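KLLA0C04147p from Kluyveromyces lactis probably binds sterols and carries them between membranes, the part in this crystal being its oxysterol-binding-protein-related domain, here with bound cholesterol. Local coordinates of one contact, PDB 5WVR (chain A, 2.20 Å), residues G126-Y131 and P349-R354, beside the matching contact of the related oxysterol-binding protein homolog 3 from Saccharomyces cerevisiae, PDB 4INQ (chain B, 2.20 Å), residues A125-L130 and P317-R322. Structure 2 is superposed on structure 1 by the backbone atoms of these residues (RMSD 0.21 Å); each is numbered along its deposited sequence.

Structure 1 (5WVR); sequences GETFEY and PPTDTR.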
loop_
_atom_site.group_PDB
_atom_site.type_symbol
_atom_site.label_atom_id
_atom_site.label_comp_id
_atom_site.label_asym_id
_atom_site.label_seq_id
_atom_site.Cartn_x
_atom_site.Cartn_y
_atom_site.Cartn_z
ATOM N N GLY A 126 -9.134 -14.708 -4.540
ATOM C CA GLY A 126 -10.427 -14.112 -4.767
ATOM C C GLY A 126 -10.887 -13.169 -3.674
ATOM O O GLY A 126 -11.914 -12.516 -3.841
ATOM N N GLU A 127 -10.167 -13.077 -2.563
ATOM C CA GLU A 127 -10.536 -12.095 -1.552
ATOM C C GLU A 127 -10.340 -10.680 -2.095
ATOM O O GLU A 127 -9.455 -10.417 -2.922
ATOM C CB GLU A 127 -9.712 -12.297 -0.283
ATOM C CG GLU A 127 -10.173 -11.455 0.909
ATOM C CD GLU A 127 -9.309 -11.702 2.130
ATOM O OE1 GLU A 127 -9.176 -10.793 2.992
ATOM O OE2 GLU A 127 -8.744 -12.821 2.213
ATOM N N THR A 128 -11.181 -9.760 -1.623
ATOM C CA THR A 128 -11.203 -8.397 -2.138
ATOM C C THR A 128 -11.250 -7.413 -0.974
ATOM O O THR A 128 -11.607 -7.765 0.148
ATOM C CB THR A 128 -12.411 -8.136 -3.069
ATOM O OG1 THR A 128 -13.642 -8.336 -2.348
ATOM C CG2 THR A 128 -12.381 -9.040 -4.318
ATOM N N PHE A 129 -10.884 -6.162 -1.243
ATOM C CA PHE A 129 -11.007 -5.149 -0.204
ATOM C C PHE A 129 -11.291 -3.827 -0.871
ATOM O O PHE A 129 -10.549 -3.411 -1.766
ATOM C CB PHE A 129 -9.746 -5.043 0.668
ATOM C CG PHE A 129 -9.773 -3.888 1.664
ATOM C CD1 PHE A 129 -10.659 -3.896 2.751
ATOM C CD2 PHE A 129 -8.883 -2.827 1.543
ATOM C CE1 PHE A 129 -10.673 -2.859 3.676
ATOM C CE2 PHE A 129 -8.884 -1.786 2.478
ATOM C CZ PHE A 129 -9.784 -1.799 3.544
ATOM N N GLU A 130 -12.369 -3.184 -0.452
ATOM C CA GLU A 130 -12.686 -1.858 -0.942
ATOM C C GLU A 130 -12.516 -0.872 0.199
ATOM O O GLU A 130 -12.660 -1.222 1.373
ATOM C CB GLU A 130 -14.110 -1.785 -1.482
ATOM C CG GLU A 130 -15.160 -2.163 -0.427
ATOM C CD GLU A 130 -16.511 -1.667 -0.802
ATOM O OE1 GLU A 130 -16.931 -0.610 -0.275
ATOM O OE2 GLU A 130 -17.134 -2.317 -1.665
ATOM N N TYR A 131 -12.202 0.363 -0.160
ATOM C CA TYR A 131 -12.055 1.415 0.833
ATOM C C TYR A 131 -12.222 2.735 0.099
ATOM O O TYR A 131 -11.398 3.073 -0.757
ATOM C CB TYR A 131 -10.703 1.309 1.516
ATOM C CG TYR A 131 -10.433 2.318 2.605
ATOM C CD1 TYR A 131 -10.923 2.132 3.907
ATOM C CD2 TYR A 131 -9.653 3.441 2.346
ATOM C CE1 TYR A 131 -10.650 3.054 4.907
ATOM C CE2 TYR A 131 -9.364 4.370 3.352
ATOM C CZ TYR A 131 -9.878 4.181 4.617
ATOM O OH TYR A 131 -9.567 5.085 5.603
ATOM N N PRO A 349 -19.304 -7.117 -1.249
ATOM C CA PRO A 349 -19.338 -8.495 -1.766
ATOM C C PRO A 349 -19.013 -9.481 -0.659
ATOM O O PRO A 349 -18.446 -9.092 0.372
ATOM C CB PRO A 349 -18.242 -8.500 -2.839
ATOM C CG PRO A 349 -17.248 -7.463 -2.360
ATOM C CD PRO A 349 -18.046 -6.416 -1.580
ATOM N N PRO A 350 -19.346 -10.765 -0.842
ATOM C CA PRO A 350 -19.009 -11.775 0.182
ATOM C C PRO A 350 -17.515 -11.976 0.361
ATOM O O PRO A 350 -17.102 -12.562 1.368
ATOM C CB PRO A 350 -19.650 -13.076 -0.347
ATOM C CG PRO A 350 -20.460 -12.719 -1.502
ATOM C CD PRO A 350 -20.232 -11.290 -1.890
ATOM N N THR A 351 -16.697 -11.491 -0.573
ATOM C CA THR A 351 -15.246 -11.610 -0.575
ATOM C C THR A 351 -14.523 -10.495 0.175
ATOM O O THR A 351 -13.290 -10.526 0.234
ATOM C CB THR A 351 -14.737 -11.623 -2.020
ATOM O OG1 THR A 351 -15.281 -10.499 -2.694
ATOM C CG2 THR A 351 -15.180 -12.895 -2.752
ATOM N N ASP A 352 -15.223 -9.501 0.726
ATOM C CA ASP A 352 -14.496 -8.370 1.298
ATOM C C ASP A 352 -13.798 -8.789 2.580
ATOM O O ASP A 352 -14.375 -9.509 3.400
ATOM C CB ASP A 352 -15.419 -7.188 1.597
ATOM C CG ASP A 352 -14.653 -5.976 2.019
ATOM O OD1 ASP A 352 -14.199 -5.264 1.106
ATOM O OD2 ASP A 352 -14.454 -5.737 3.244
ATOM N N THR A 353 -12.570 -8.285 2.774
ATOM C CA THR A 353 -11.767 -8.638 3.946
ATOM C C THR A 353 -12.476 -8.319 5.260
ATOM O O THR A 353 -12.226 -8.981 6.273
ATOM C CB THR A 353 -10.403 -7.911 3.895
ATOM O OG1 THR A 353 -9.736 -8.198 2.661
ATOM C CG2 THR A 353 -9.480 -8.337 5.036
ATOM N N ARG A 354 -13.357 -7.314 5.281
ATOM C CA ARG A 354 -14.046 -7.028 6.534
ATOM C C ARG A 354 -14.881 -8.211 7.022
ATOM O O ARG A 354 -15.177 -8.290 8.212
ATOM C CB ARG A 354 -14.929 -5.782 6.407
ATOM C CG ARG A 354 -14.164 -4.532 6.071
ATOM C CD ARG A 354 -15.110 -3.399 5.779
ATOM N NE ARG A 354 -14.423 -2.149 5.463
ATOM C CZ ARG A 354 -13.908 -1.864 4.271
ATOM N NH1 ARG A 354 -13.996 -2.756 3.296
ATOM N NH2 ARG A 354 -13.303 -0.686 4.034
HETATM O O HOH W 1 -14.412 -5.817 -1.563
#

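Structure 2 (4INQ); sequences AETFEL and PPTDSR.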
loop_
_atom_site.group_PDB
_atom_site.type_symbol
_atom_site.label_atom_id
_atom_site.label_comp_id
_atom_site.label_asym_id
_atom_site.label_seq_id
_atom_site.Cartn_x
_atom_site.Cartn_y
_atom_site.Cartn_z
ATOM N N ALA B 125 -8.994 -14.485 -4.614
ATOM C CA ALA B 125 -10.268 -13.841 -4.931
ATOM C C ALA B 125 -10.847 -13.054 -3.753
ATOM O O ALA B 125 -11.969 -12.547 -3.822
ATOM C CB ALA B 125 -11.274 -14.865 -5.429
ATOM N N GLU B 126 -10.094 -12.958 -2.664
ATOM C CA GLU B 126 -10.544 -12.162 -1.531
ATOM C C GLU B 126 -10.395 -10.716 -2.018
ATOM O O GLU B 126 -9.502 -10.425 -2.824
ATOM C CB GLU B 126 -9.648 -12.389 -0.317
ATOM C CG GLU B 126 -9.975 -11.478 0.866
ATOM C CD GLU B 126 -9.176 -11.828 2.113
ATOM O OE1 GLU B 126 -8.841 -10.911 2.896
ATOM O OE2 GLU B 126 -8.893 -13.022 2.321
ATOM N N THR B 127 -11.252 -9.817 -1.538
ATOM C CA THR B 127 -11.200 -8.427 -1.957
ATOM C C THR B 127 -11.204 -7.450 -0.789
ATOM O O THR B 127 -11.428 -7.830 0.365
ATOM C CB THR B 127 -12.411 -8.066 -2.863
ATOM O OG1 THR B 127 -13.631 -8.282 -2.143
ATOM C CG2 THR B 127 -12.423 -8.919 -4.123
ATOM N N PHE B 128 -10.937 -6.184 -1.104
ATOM C CA PHE B 128 -10.961 -5.117 -0.119
ATOM C C PHE B 128 -11.217 -3.799 -0.820
ATOM O O PHE B 128 -10.433 -3.377 -1.679
ATOM C CB PHE B 128 -9.648 -5.005 0.659
ATOM C CG PHE B 128 -9.666 -3.905 1.694
ATOM C CD1 PHE B 128 -10.566 -3.956 2.767
ATOM C CD2 PHE B 128 -8.822 -2.805 1.581
ATOM C CE1 PHE B 128 -10.623 -2.921 3.711
ATOM C CE2 PHE B 128 -8.868 -1.763 2.518
ATOM C CZ PHE B 128 -9.775 -1.823 3.589
ATOM N N GLU B 129 -12.325 -3.159 -0.461
ATOM C CA GLU B 129 -12.681 -1.873 -1.032
ATOM C C GLU B 129 -12.439 -0.840 0.059
ATOM O O GLU B 129 -12.571 -1.139 1.250
ATOM C CB GLU B 129 -14.164 -1.832 -1.435
ATOM C CG GLU B 129 -15.133 -1.975 -0.249
ATOM C CD GLU B 129 -16.554 -1.474 -0.552
ATOM O OE1 GLU B 129 -16.986 -0.468 0.059
ATOM O OE2 GLU B 129 -17.240 -2.090 -1.394
ATOM N N LEU B 130 -12.085 0.374 -0.340
ATOM C CA LEU B 130 -11.863 1.438 0.618
ATOM C C LEU B 130 -12.308 2.772 0.044
ATOM O O LEU B 130 -11.666 3.316 -0.856
ATOM C CB LEU B 130 -10.387 1.511 1.020
ATOM C CG LEU B 130 -10.069 2.530 2.122
ATOM C CD1 LEU B 130 -10.838 2.187 3.398
ATOM C CD2 LEU B 130 -8.576 2.528 2.396
ATOM N N PRO B 317 -19.414 -7.229 -1.280
ATOM C CA PRO B 317 -19.632 -8.525 -1.918
ATOM C C PRO B 317 -19.281 -9.529 -0.803
ATOM O O PRO B 317 -18.779 -9.141 0.250
ATOM C CB PRO B 317 -18.604 -8.526 -3.041
ATOM C CG PRO B 317 -17.456 -7.781 -2.427
ATOM C CD PRO B 317 -18.139 -6.627 -1.722
ATOM N N PRO B 318 -19.534 -10.818 -1.016
ATOM C CA PRO B 318 -19.212 -11.802 0.030
ATOM C C PRO B 318 -17.710 -11.990 0.325
ATOM O O PRO B 318 -17.340 -12.634 1.311
ATOM C CB PRO B 318 -19.834 -13.092 -0.512
ATOM C CG PRO B 318 -20.994 -12.587 -1.378
ATOM C CD PRO B 318 -20.375 -11.408 -2.078
ATOM N N THR B 319 -16.854 -11.418 -0.514
ATOM C CA THR B 319 -15.403 -11.578 -0.391
ATOM C C THR B 319 -14.559 -10.498 0.291
ATOM O O THR B 319 -13.347 -10.645 0.360
ATOM C CB THR B 319 -14.789 -11.764 -1.788
ATOM O OG1 THR B 319 -15.072 -10.599 -2.578
ATOM C CG2 THR B 319 -15.372 -12.973 -2.474
ATOM N N ASP B 320 -15.155 -9.422 0.786
ATOM C CA ASP B 320 -14.349 -8.363 1.397
ATOM C C ASP B 320 -13.630 -8.852 2.654
ATOM O O ASP B 320 -14.164 -9.679 3.401
ATOM C CB ASP B 320 -15.223 -7.151 1.744
ATOM C CG ASP B 320 -14.398 -5.905 2.047
ATOM O OD1 ASP B 320 -13.949 -5.231 1.087
ATOM O OD2 ASP B 320 -14.194 -5.609 3.247
ATOM N N SER B 321 -12.413 -8.344 2.867
ATOM C CA SER B 321 -11.594 -8.709 4.029
ATOM C C SER B 321 -12.297 -8.408 5.337
ATOM O O SER B 321 -12.017 -9.041 6.348
ATOM C CB SER B 321 -10.266 -7.952 4.026
ATOM O OG SER B 321 -9.329 -8.520 3.132
ATOM N N ARG B 322 -13.189 -7.419 5.325
ATOM C CA ARG B 322 -13.929 -7.060 6.532
ATOM C C ARG B 322 -14.853 -8.199 6.973
ATOM O O ARG B 322 -15.323 -8.228 8.117
ATOM C CB ARG B 322 -14.774 -5.804 6.298
ATOM C CG ARG B 322 -13.986 -4.509 6.066
ATOM C CD ARG B 322 -14.963 -3.349 5.832
ATOM N NE ARG B 322 -14.317 -2.113 5.404
ATOM C CZ ARG B 322 -13.869 -1.888 4.171
ATOM N NH1 ARG B 322 -13.996 -2.821 3.236
ATOM N NH2 ARG B 322 -13.299 -0.728 3.866
HETATM O O HOH W 2 -14.641 -5.975 -1.306
#

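Structure 1 (5WVR)
Thr353 OG1 donates to Glu127 OE1 at 2.7 Å, and Thr353 CB lies 3.3 Å from the same oxygen, with CG2 also at 3.2 Å. With CG anti to the backbone N (chi1 -171°), the extended Glu127 chain crosses Thr353 at about a right angle. Tyr131 sets ring atom CD1 3.7 Å from Arg354 NH2, ring and guanidinium nearly coplanar. Arg354 NH1 and NH2 both grip Glu130 O, Phe129 CE1 lies over one guanidinium face, and NH1 forms a salt bridge with Asp352 OD2 (3.0 Å). Asp352 OD1 accepts hydrogen bonds from Glu130 N and from a water shared with Thr128 OG1. Further out, Arg356 pairs with Glu127 OE2, and Thr336 and Arg133 hold Tyr131 OH. The buried contact fastens the loop before helix 357-363 to strand 128-133 of the lipid-binding domain, with cholesterol about 12 Å from the Phe129 side chain.

Structure 2 (4INQ)
Ser321 OG donates to Glu126 OE1 over a very short 2.5 Å, and Ser321 CB lies 3.5 Å from the same oxygen. With CG anti to the backbone N (chi1 174°), the Glu126 chain runs out extended to this hydroxyl. Leu130 brings methyl CD1 to 3.8 Å from Arg322 NH2, near the guanidinium plane. Arg322 NH1 and NH2 both grip Glu129 O, Phe128 CE1 lies over one guanidinium face, and NH1 forms a salt bridge with Asp320 OD2 (2.8 Å). Asp320 OD1 accepts hydrogen bonds from Glu129 N and from a water shared with Thr127 OG1. Further out, Arg324 pairs with Glu126 OE2, and Ser70 OG is hydrogen-bonded to Ser321 OG. The side chain of Glu126 is about 8 Å from the bound phosphatidylinositol 4-phosphate, near the lipid site of the OSBP-related domain without touching it.

Comparison
From Thr353(A) to Ser321(B) the methyl CG2 goes, and with it the carbon that lay 3.2 Å from Glu127(A) OE1. The hydroxyl stays: OG1 of Thr353(A) and OG of Ser321(B) are 0.7 Å apart after superposition, within the error, and the link to Glu127(A) is kept in Glu126(B). The packing of CB is kept as well, on OE1 of Glu127(A) or Glu126(B) and on CD1 of Phe129(A) or Phe128(B), so the exchange trims a methyl from buried packing and spares the polar link. Gly126(A) gives way to Ala125(B), adding a CB clear of the opposite segment, phi being positive in both. At Tyr131(A) the outer ring atoms CE1, CE2 and CZ, with the hydroxyl OH, have no counterpart in Leu130(B). The inner part holds: CD1 of Tyr131(A) and CD1 of Leu130(B) fall 0.5 Å apart, and both touch the arginine, Arg354(A) or Arg322(B), which keeps its place and its salt bridge to Asp352(A) or Asp320(B). The water between Thr128(A) and Asp352(A) recurs between Thr127(B) and Asp320(B). The phenol oxygen, hydrogen-bonded to Thr336(A) and Arg133(A), disappears, and an aliphatic branch with the new methyl CD2 of Leu130(B) ends the side chain instead.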